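Local coordinates for spore germination lipase LipC (Metagenome, PDB 6NKD), which is a GDSL-family lipolytic hydrolase, probably a lipase involved in spore germination, at residues Y5-D10 / G24-Y29. Numbering follows the deposited sequence.
Sequences YTALGD and GFVQRY
Tyr5 and Tyr29 form a T-shaped (edge-to-face) aromatic pair, ring planes at 83° and centroids 5.6 Å apart. The edge of Tyr29 turns toward the face of Tyr5, and OH of Tyr5 lies in the plane of the Tyr29 ring, 3.7 Å from CD2 of Tyr29. Both rings reach across because CG stands anti to the backbone N in each, with chi1 161° for Tyr5. The remaining packing centres on Val26. The Tyr5 side chain crosses that of Val26 at about a right angle, OH of Tyr5 3.9 Å from CB of Val26, while the ring edge at CE2 of Tyr5 meets the backbone O of Val26 at 3.5 Å. Farther along, CB of Ala7 faces CG1 of Val26 at 4.4 Å, a lighter touch. No hydrogen bond joins the two segments; the buried Tyr5 hydroxyl is hydrogen-bonded to OG1 of Thr76, on strand 74-77. Replacing Tyr5 by alanine is likely to leave Tyr29 without its aromatic mate and Thr76 without this hydroxyl partner. Residues 25-29 and 5-9 run nearly antiparallel (161°), where helix 25-37 packs on the parallel sheet of the SGNH-hydrolase fold beside the strand leading to Ser11, the probable nucleophile; strands 41-47 and 74-77 flank strand 3-9, and helix 192-204 packs against Phe25 and Tyr29.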
loop_
_atom_site.group_PDB
_atom_site.type_symbol
_atom_site.label_atom_id
_atom_site.label_comp_id
_atom_site.label_asym_id
_atom_site.label_seq_id
_atom_site.Cartn_x
_atom_site.Cartn_y
_atom_site.Cartn_z
ATOM N N TYR A 5 -9.068 -20.597 13.236
ATOM C CA TYR A 5 -7.973 -19.916 13.921
ATOM C C TYR A 5 -8.115 -18.420 13.677
ATOM O O TYR A 5 -7.988 -17.956 12.539
ATOM C CB TYR A 5 -6.621 -20.439 13.434
ATOM C CG TYR A 5 -5.446 -19.526 13.714
ATOM C CD1 TYR A 5 -5.214 -19.021 14.987
ATOM C CD2 TYR A 5 -4.554 -19.189 12.705
ATOM C CE1 TYR A 5 -4.140 -18.190 15.243
ATOM C CE2 TYR A 5 -3.474 -18.361 12.951
ATOM C CZ TYR A 5 -3.271 -17.865 14.220
ATOM O OH TYR A 5 -2.196 -17.040 14.469
ATOM N N THR A 6 -8.386 -17.670 14.742
ATOM C CA THR A 6 -8.471 -16.220 14.665
ATOM C C THR A 6 -7.185 -15.604 15.202
ATOM O O THR A 6 -6.521 -16.164 16.079
ATOM C CB THR A 6 -9.686 -15.689 15.437
ATOM O OG1 THR A 6 -10.029 -14.384 14.955
ATOM C CG2 THR A 6 -9.399 -15.601 16.930
ATOM N N ALA A 7 -6.823 -14.450 14.645
ATOM C CA ALA A 7 -5.585 -13.777 15.011
ATOM C C ALA A 7 -5.854 -12.293 15.194
ATOM O O ALA A 7 -6.438 -11.651 14.314
ATOM C CB ALA A 7 -4.498 -13.993 13.952
ATOM N N LEU A 8 -5.429 -11.756 16.333
ATOM C CA LEU A 8 -5.626 -10.357 16.671
ATOM C C LEU A 8 -4.289 -9.743 17.049
ATOM O O LEU A 8 -3.419 -10.418 17.604
ATOM C CB LEU A 8 -6.616 -10.202 17.833
ATOM C CG LEU A 8 -7.775 -11.200 17.859
ATOM C CD1 LEU A 8 -8.236 -11.441 19.286
ATOM C CD2 LEU A 8 -8.924 -10.709 16.994
ATOM N N GLY A 9 -4.123 -8.464 16.741
ATOM C CA GLY A 9 -2.922 -7.773 17.167
ATOM C C GLY A 9 -2.624 -6.573 16.283
ATOM O O GLY A 9 -3.513 -6.021 15.637
ATOM N N ASP A 10 -1.347 -6.196 16.280
ATOM C CA ASP A 10 -0.894 -4.982 15.615
ATOM C C ASP A 10 -0.197 -5.298 14.298
ATOM O O ASP A 10 -0.681 -6.119 13.514
ATOM C CB ASP A 10 0.030 -4.190 16.547
ATOM C CG ASP A 10 1.162 -5.036 17.112
ATOM O OD1 ASP A 10 2.049 -4.468 17.787
ATOM O OD2 ASP A 10 1.177 -6.262 16.871
ATOM N N GLY A 24 3.263 -13.589 6.693
ATOM C CA GLY A 24 3.797 -13.279 8.003
ATOM C C GLY A 24 3.822 -14.517 8.875
ATOM O O GLY A 24 3.792 -15.650 8.391
ATOM N N PHE A 25 3.866 -14.296 10.191
ATOM C CA PHE A 25 3.935 -15.428 11.108
ATOM C C PHE A 25 2.595 -16.128 11.285
ATOM O O PHE A 25 2.577 -17.312 11.639
ATOM C CB PHE A 25 4.483 -14.991 12.477
ATOM C CG PHE A 25 3.438 -14.450 13.425
ATOM C CD1 PHE A 25 2.768 -15.292 14.305
ATOM C CD2 PHE A 25 3.148 -13.095 13.460
ATOM C CE1 PHE A 25 1.812 -14.796 15.180
ATOM C CE2 PHE A 25 2.197 -12.592 14.338
ATOM C CZ PHE A 25 1.531 -13.445 15.198
ATOM N N VAL A 26 1.476 -15.439 11.042
ATOM C CA VAL A 26 0.179 -16.032 11.354
ATOM C C VAL A 26 -0.191 -17.102 10.334
ATOM O O VAL A 26 -0.825 -18.105 10.677
ATOM C CB VAL A 26 -0.910 -14.944 11.469
ATOM C CG1 VAL A 26 -0.442 -13.816 12.364
ATOM C CG2 VAL A 26 -1.323 -14.414 10.102
ATOM N N GLN A 27 0.200 -16.919 9.072
ATOM C CA GLN A 27 -0.115 -17.903 8.045
ATOM C C GLN A 27 0.946 -18.985 7.918
ATOM O O GLN A 27 0.632 -20.090 7.460
ATOM C CB GLN A 27 -0.321 -17.223 6.686
ATOM C CG GLN A 27 0.535 -15.995 6.456
ATOM C CD GLN A 27 -0.142 -14.717 6.910
ATOM O OE1 GLN A 27 0.511 -13.796 7.403
ATOM N NE2 GLN A 27 -1.457 -14.651 6.741
ATOM N N ARG A 28 2.189 -18.697 8.306
ATOM C CA ARG A 28 3.169 -19.768 8.459
ATOM C C ARG A 28 2.810 -20.660 9.638
ATOM O O ARG A 28 3.034 -21.875 9.599
ATOM C CB ARG A 28 4.569 -19.181 8.629
ATOM C CG ARG A 28 5.044 -18.366 7.440
ATOM C CD ARG A 28 6.289 -17.561 7.777
ATOM N NE ARG A 28 6.573 -16.555 6.759
ATOM C CZ ARG A 28 7.442 -16.717 5.767
ATOM N NH1 ARG A 28 7.634 -15.745 4.884
ATOM N NH2 ARG A 28 8.124 -17.849 5.662
ATOM N N TYR A 29 2.246 -20.074 10.698
ATOM C CA TYR A 29 1.763 -20.868 11.822
ATOM C C TYR A 29 0.506 -21.642 11.452
ATOM O O TYR A 29 0.276 -22.737 11.978
ATOM C CB TYR A 29 1.511 -19.957 13.028
ATOM C CG TYR A 29 0.954 -20.640 14.259
ATOM C CD1 TYR A 29 1.463 -21.855 14.701
ATOM C CD2 TYR A 29 -0.065 -20.051 14.999
ATOM C CE1 TYR A 29 0.958 -22.473 15.833
ATOM C CE2 TYR A 29 -0.572 -20.658 16.132
ATOM C CZ TYR A 29 -0.058 -21.869 16.545
ATOM O OH TYR A 29 -0.563 -22.474 17.674
#